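Hypothetical protein Atu1826 (PDB 2I3D) is of unknown function but, as a putative alpha/beta hydrolase, probably catalyses a hydrolytic reaction on a substrate not yet identified. Local coordinates at residues A47-I52 with W113-H118; L83-R88 with S105-A110. All blocks are in the same frame, centred on the assembly; numbering follows the deposited sequence.

Contact 1. Residues A47-I52 with W113-H118; sequences APIAII and WVQSLH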
loop_
_atom_site.group_PDB
_atom_site.type_symbol
_atom_site.label_atom_id
_atom_site.label_comp_id
_atom_site.label_asym_id
_atom_site.label_seq_id
_atom_site.Cartn_x
_atom_site.Cartn_y
_atom_site.Cartn_z
ATOM N N ALA B 47 -13.973 18.576 -18.817
ATOM C CA ALA B 47 -13.944 18.067 -17.428
ATOM C C ALA B 47 -12.620 18.450 -16.751
ATOM O O ALA B 47 -11.567 18.479 -17.399
ATOM C CB ALA B 47 -14.153 16.570 -17.370
ATOM N N PRO B 48 -12.667 18.720 -15.431
ATOM C CA PRO B 48 -11.432 19.068 -14.748
ATOM C C PRO B 48 -10.512 17.857 -14.711
ATOM O O PRO B 48 -10.990 16.725 -14.787
ATOM C CB PRO B 48 -11.902 19.409 -13.334
ATOM C CG PRO B 48 -13.146 18.578 -13.130
ATOM C CD PRO B 48 -13.814 18.659 -14.509
ATOM N N ILE B 49 -9.209 18.126 -14.624
ATOM C CA ILE B 49 -8.180 17.090 -14.519
ATOM C C ILE B 49 -7.747 16.882 -13.055
ATOM O O ILE B 49 -7.555 17.831 -12.308
ATOM C CB ILE B 49 -6.953 17.429 -15.381
ATOM C CG1 ILE B 49 -7.356 17.380 -16.873
ATOM C CG2 ILE B 49 -5.798 16.446 -15.136
ATOM C CD1 ILE B 49 -6.446 18.167 -17.813
ATOM N N ALA B 50 -7.549 15.627 -12.684
ATOM C CA ALA B 50 -6.987 15.331 -11.370
ATOM C C ALA B 50 -5.698 14.529 -11.570
ATOM O O ALA B 50 -5.703 13.552 -12.326
ATOM C CB ALA B 50 -7.979 14.549 -10.515
ATOM N N ILE B 51 -4.610 14.948 -10.929
ATOM C CA ILE B 51 -3.324 14.226 -10.958
ATOM C C ILE B 51 -3.058 13.703 -9.541
ATOM O O ILE B 51 -3.138 14.488 -8.568
ATOM C CB ILE B 51 -2.155 15.180 -11.343
ATOM C CG1 ILE B 51 -2.469 15.896 -12.683
ATOM C CG2 ILE B 51 -0.837 14.445 -11.427
ATOM C CD1 ILE B 51 -2.533 15.005 -13.962
ATOM N N ILE B 52 -2.713 12.426 -9.432
ATOM C CA ILE B 52 -2.527 11.778 -8.119
ATOM C C ILE B 52 -1.066 11.340 -7.975
ATOM O O ILE B 52 -0.558 10.615 -8.881
ATOM C CB ILE B 52 -3.451 10.520 -7.960
ATOM C CG1 ILE B 52 -4.833 10.757 -8.587
ATOM C CG2 ILE B 52 -3.506 10.096 -6.469
ATOM C CD1 ILE B 52 -5.669 11.852 -7.929
ATOM N N TRP B 113 0.904 16.279 -20.431
ATOM C CA TRP B 113 0.408 15.186 -21.260
ATOM C C TRP B 113 -1.118 15.081 -21.228
ATOM O O TRP B 113 -1.769 15.050 -22.306
ATOM C CB TRP B 113 1.058 13.888 -20.848
ATOM C CG TRP B 113 0.616 12.706 -21.611
ATOM C CD1 TRP B 113 1.080 12.298 -22.841
ATOM C CD2 TRP B 113 -0.374 11.757 -21.218
ATOM N NE1 TRP B 113 0.447 11.137 -23.215
ATOM C CE2 TRP B 113 -0.459 10.788 -22.247
ATOM C CE3 TRP B 113 -1.191 11.620 -20.090
ATOM C CZ2 TRP B 113 -1.330 9.700 -22.180
ATOM C CZ3 TRP B 113 -2.073 10.533 -20.027
ATOM C CH2 TRP B 113 -2.131 9.590 -21.069
ATOM N N VAL B 114 -1.716 15.067 -20.027
ATOM C CA VAL B 114 -3.182 14.981 -19.913
ATOM C C VAL B 114 -3.814 16.213 -20.550
ATOM O O VAL B 114 -4.793 16.110 -21.296
ATOM C CB VAL B 114 -3.700 14.795 -18.440
ATOM C CG1 VAL B 114 -5.232 14.531 -18.429
ATOM C CG2 VAL B 114 -3.008 13.686 -17.773
ATOM N N GLN B 115 -3.227 17.380 -20.302
ATOM C CA GLN B 115 -3.746 18.596 -20.901
ATOM C C GLN B 115 -3.634 18.638 -22.436
ATOM O O GLN B 115 -4.474 19.240 -23.101
ATOM C CB GLN B 115 -3.075 19.810 -20.273
ATOM C CG GLN B 115 -3.591 20.119 -18.874
ATOM C CD GLN B 115 -2.837 21.266 -18.217
ATOM O OE1 GLN B 115 -1.792 21.718 -18.712
ATOM N NE2 GLN B 115 -3.376 21.756 -17.106
ATOM N N SER B 116 -2.603 18.005 -22.989
ATOM C CA SER B 116 -2.477 17.890 -24.463
ATOM C C SER B 116 -3.651 17.072 -25.038
ATOM O O SER B 116 -4.122 17.353 -26.148
ATOM C CB SER B 116 -1.094 17.341 -24.893
ATOM O OG SER B 116 -0.941 15.922 -24.694
ATOM N N LEU B 117 -4.131 16.080 -24.278
ATOM C CA LEU B 117 -5.269 15.246 -24.700
ATOM C C LEU B 117 -6.617 15.891 -24.389
ATOM O O LEU B 117 -7.642 15.530 -24.997
ATOM C CB LEU B 117 -5.211 13.854 -24.059
ATOM C CG LEU B 117 -3.959 12.992 -24.255
ATOM C CD1 LEU B 117 -4.223 11.583 -23.684
ATOM C CD2 LEU B 117 -3.534 12.894 -25.705
ATOM N N HIS B 118 -6.614 16.824 -23.434
ATOM C CA HIS B 118 -7.824 17.524 -22.995
ATOM C C HIS B 118 -7.597 19.020 -22.992
ATOM O O HIS B 118 -7.588 19.649 -21.927
ATOM C CB HIS B 118 -8.276 17.018 -21.602
ATOM C CG HIS B 118 -8.668 15.570 -21.609
ATOM N ND1 HIS B 118 -7.751 14.545 -21.472
ATOM C CD2 HIS B 118 -9.858 14.976 -21.843
ATOM C CE1 HIS B 118 -8.369 13.381 -21.587
ATOM N NE2 HIS B 118 -9.650 13.616 -21.814
#
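I49 and V114 meet by their branches, each sliding past the other in opposite directions, and I49 takes part in three of the four residue pairs. From its CB, which leaves the backbone toward the helix, the side chain divides. The methyl branch CG2 comes to 3.9 Å from V114 CG1, and the methylene CG1 of I49 lies just as close to that same methyl, so one valine carbon is straddled by the fork. With CG1 beside the backbone N (chi1 -67°) and the chain extended beyond it (chi2 158°), I49 CD1 stays against V114 CG1 as well and comes to 3.6 Å from CG of Q115. The same methyl is 4.4 Å from H118 CB, a looser approach.

This is a sheet face covered by a helix, as in the alpha/beta hydrolase fold: strand 49-53 is a parallel inner strand, and the end of helix 101-117 runs back across it, the short axes 10.0 Å apart and nearly antiparallel at 158°. L111, one turn earlier, continues the same apolar surface over I49 and I51.

The other methyl of V114 meets I51, whose delta methyl turns toward the helix: V114 CG2 is 4.1 Å from I51 CD1. Q115 offers the strand just its aliphatic part; its amide reaches on to E145, bonded through NE2, with a weak bond from R143 to OE1. Past the last helical turn, the H118 ring folds back so that ND1 makes a weak hydrogen bond, 3.4 Å long, to V114 O, which lies in the plane of the ring.

Contact 2. Residues L83-R88 with S105-A110; sequences LRFNFR and SDAASA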
loop_
_atom_site.group_PDB
_atom_site.type_symbol
_atom_site.label_atom_id
_atom_site.label_comp_id
_atom_site.label_asym_id
_atom_site.label_seq_id
_atom_site.Cartn_x
_atom_site.Cartn_y
_atom_site.Cartn_z
ATOM N N LEU B 83 -5.394 10.992 -13.735
ATOM C CA LEU B 83 -4.138 10.284 -14.019
ATOM C C LEU B 83 -3.393 10.037 -12.719
ATOM O O LEU B 83 -3.224 10.977 -11.953
ATOM C CB LEU B 83 -3.252 11.131 -14.948
ATOM C CG LEU B 83 -1.864 10.563 -15.254
ATOM C CD1 LEU B 83 -1.964 9.327 -16.181
ATOM C CD2 LEU B 83 -1.009 11.633 -15.859
ATOM N N ARG B 84 -2.995 8.794 -12.439
ATOM C CA ARG B 84 -1.937 8.522 -11.477
ATOM C C ARG B 84 -0.766 7.949 -12.264
ATOM O O ARG B 84 -0.941 7.353 -13.330
ATOM C CB ARG B 84 -2.364 7.555 -10.365
ATOM C CG ARG B 84 -2.882 6.169 -10.879
ATOM C CD ARG B 84 -3.462 5.361 -9.695
ATOM N NE ARG B 84 -3.488 3.921 -9.960
ATOM C CZ ARG B 84 -4.435 3.296 -10.667
ATOM N NH1 ARG B 84 -5.451 3.967 -11.211
ATOM N NH2 ARG B 84 -4.357 1.985 -10.829
ATOM N N PHE B 85 0.437 8.135 -11.758
ATOM C CA PHE B 85 1.608 7.586 -12.467
ATOM C C PHE B 85 2.770 7.323 -11.515
ATOM O O PHE B 85 2.812 7.847 -10.409
ATOM C CB PHE B 85 2.054 8.571 -13.571
ATOM C CG PHE B 85 2.728 9.818 -13.046
ATOM C CD1 PHE B 85 4.125 9.877 -12.957
ATOM C CD2 PHE B 85 1.967 10.917 -12.603
ATOM C CE1 PHE B 85 4.764 11.005 -12.430
ATOM C CE2 PHE B 85 2.617 12.055 -12.061
ATOM C CZ PHE B 85 4.004 12.086 -11.991
ATOM N N ASN B 86 3.726 6.509 -11.978
ATOM C CA ASN B 86 4.906 6.187 -11.209
ATOM C C ASN B 86 5.977 7.212 -11.475
ATOM O O ASN B 86 6.283 7.500 -12.641
ATOM C CB ASN B 86 5.406 4.793 -11.567
ATOM C CG ASN B 86 4.678 3.708 -10.807
ATOM O OD1 ASN B 86 4.129 3.948 -9.709
ATOM N ND2 ASN B 86 4.695 2.486 -11.356
ATOM N N PHE B 87 6.547 7.760 -10.407
ATOM C CA PHE B 87 7.710 8.666 -10.568
ATOM C C PHE B 87 8.866 7.929 -11.245
ATOM O O PHE B 87 8.926 6.684 -11.210
ATOM C CB PHE B 87 8.199 9.235 -9.234
ATOM C CG PHE B 87 7.300 10.311 -8.670
ATOM C CD1 PHE B 87 6.982 11.472 -9.409
ATOM C CD2 PHE B 87 6.803 10.179 -7.361
ATOM C CE1 PHE B 87 6.129 12.464 -8.845
ATOM C CE2 PHE B 87 5.982 11.168 -6.772
ATOM C CZ PHE B 87 5.625 12.307 -7.521
ATOM N N ARG B 88 9.789 8.686 -11.849
ATOM C CA ARG B 88 11.050 8.084 -12.374
ATOM C C ARG B 88 11.627 7.065 -11.401
ATOM O O ARG B 88 11.681 7.320 -10.169
ATOM C CB ARG B 88 12.113 9.166 -12.642
ATOM C CG ARG B 88 12.558 9.948 -11.403
ATOM C CD ARG B 88 13.441 11.166 -11.792
ATOM N NE ARG B 88 12.749 12.074 -12.697
ATOM C CZ ARG B 88 13.368 12.993 -13.445
ATOM N NH1 ARG B 88 14.692 13.119 -13.338
ATOM N NH2 ARG B 88 12.676 13.782 -14.267
ATOM N N SER B 105 9.442 17.583 -11.997
ATOM C CA SER B 105 9.450 17.633 -13.467
ATOM C C SER B 105 8.576 16.555 -14.064
ATOM O O SER B 105 7.826 16.829 -15.012
ATOM C CB SER B 105 10.876 17.546 -14.007
ATOM O OG SER B 105 11.514 18.751 -13.596
ATOM N N ASP B 106 8.631 15.341 -13.474
ATOM C CA ASP B 106 7.749 14.256 -13.896
ATOM C C ASP B 106 6.273 14.640 -13.792
ATOM O O ASP B 106 5.497 14.417 -14.716
ATOM C CB ASP B 106 7.965 13.001 -13.032
ATOM C CG ASP B 106 9.345 12.377 -13.235
ATOM O OD1 ASP B 106 9.998 12.720 -14.268
ATOM O OD2 ASP B 106 9.778 11.564 -12.352
ATOM N N ALA B 107 5.885 15.212 -12.642
ATOM C CA ALA B 107 4.484 15.619 -12.428
ATOM C C ALA B 107 4.033 16.715 -13.421
ATOM O O ALA B 107 2.920 16.692 -13.928
ATOM C CB ALA B 107 4.304 16.105 -10.944
ATOM N N ALA B 108 4.910 17.683 -13.690
ATOM C CA ALA B 108 4.630 18.700 -14.702
ATOM C C ALA B 108 4.442 18.086 -16.092
ATOM O O ALA B 108 3.514 18.469 -16.803
ATOM C CB ALA B 108 5.760 19.731 -14.712
ATOM N N SER B 109 5.295 17.118 -16.452
ATOM C CA SER B 109 5.176 16.400 -17.725
ATOM C C SER B 109 3.895 15.620 -17.800
ATOM O O SER B 109 3.238 15.565 -18.857
ATOM C CB SER B 109 6.334 15.433 -17.956
ATOM O OG SER B 109 7.504 16.136 -18.306
ATOM N N ALA B 110 3.544 15.001 -16.683
ATOM C CA ALA B 110 2.279 14.263 -16.592
ATOM C C ALA B 110 1.071 15.151 -16.810
ATOM O O ALA B 110 0.190 14.834 -17.618
ATOM C CB ALA B 110 2.159 13.535 -15.214
#
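R88 grips D106 side-on, with two nitrogens on two oxygens: R88 NE lies 3.0 Å from D106 OD2, and R88 NH2 is 2.9 Å from D106 OD1. Both oxygens sit close to the guanidinium plane, but the two flat groups are turned 34° against each other, so this salt bridge is twisted rather than coplanar. The backbone adds a third bond, fairly straight at 165°, from R88 N to D106 OD2 at 2.9 Å. It reaches that oxygen from the face of the carboxylate opposite to R88 NE; with the bond to OD1, three bonds grip the carboxylate and would be expected to restrict its rotation.

The arginine can use both its backbone and its side chain because it curls back: CG sits between N and the carbonyl carbon (chi1 62°), and a bend at chi3 returns the guanidinium to the carboxylate.

Beside this polar end lies an aromatic patch. F85 takes A110 CB over one face in a CH-pi contact, 3.9 Å from methyl to ring centroid, while the far rim of the ring, at CZ, comes to 3.6 Å from A107 CA. D106 CB packs against both phenylalanines, near F85 CE1 and at the edge of the F87 ring. L83 closes the apolar end, its CD2 3.8 Å from A110 CB.

Further out, L53 of the neighbouring strand backs both F85 and F87, H54 NE2 binds F87 N, and D98 makes a weak, long ion pair with R88 NH1. A strand end and its following loop are thus tied to the next helix, the helix-on-sheet packing of a beta-alpha unit, consistent with the putative alpha/beta hydrolase fold, with F87 lying near, but not touching, what is probably the nucleophile elbow.

In the fold
Contacts 1 and 2 are both largely buried, with partly exposed residues at the polar edge of contact 2 and at the helix end of contact 1. Both set helix 101-117 against one face of the central sheet, on the adjacent parallel strands 49-53 and 81-85. Contact 2 takes the earlier part of the helix and the strand end that leads toward the probable catalytic region; contact 1 takes the helix's last turn and the residue after it, slightly farther from the middle of the chain. Their chemistry follows: residues 47-52 and 113-118 meet through aliphatic packing, whereas residues 83-88 and 105-110 add aromatic rings and a salt bridge. The two join directly, through probable backbone hydrogen bonds of L83 to A50 and I52 and through V114 packing on L83.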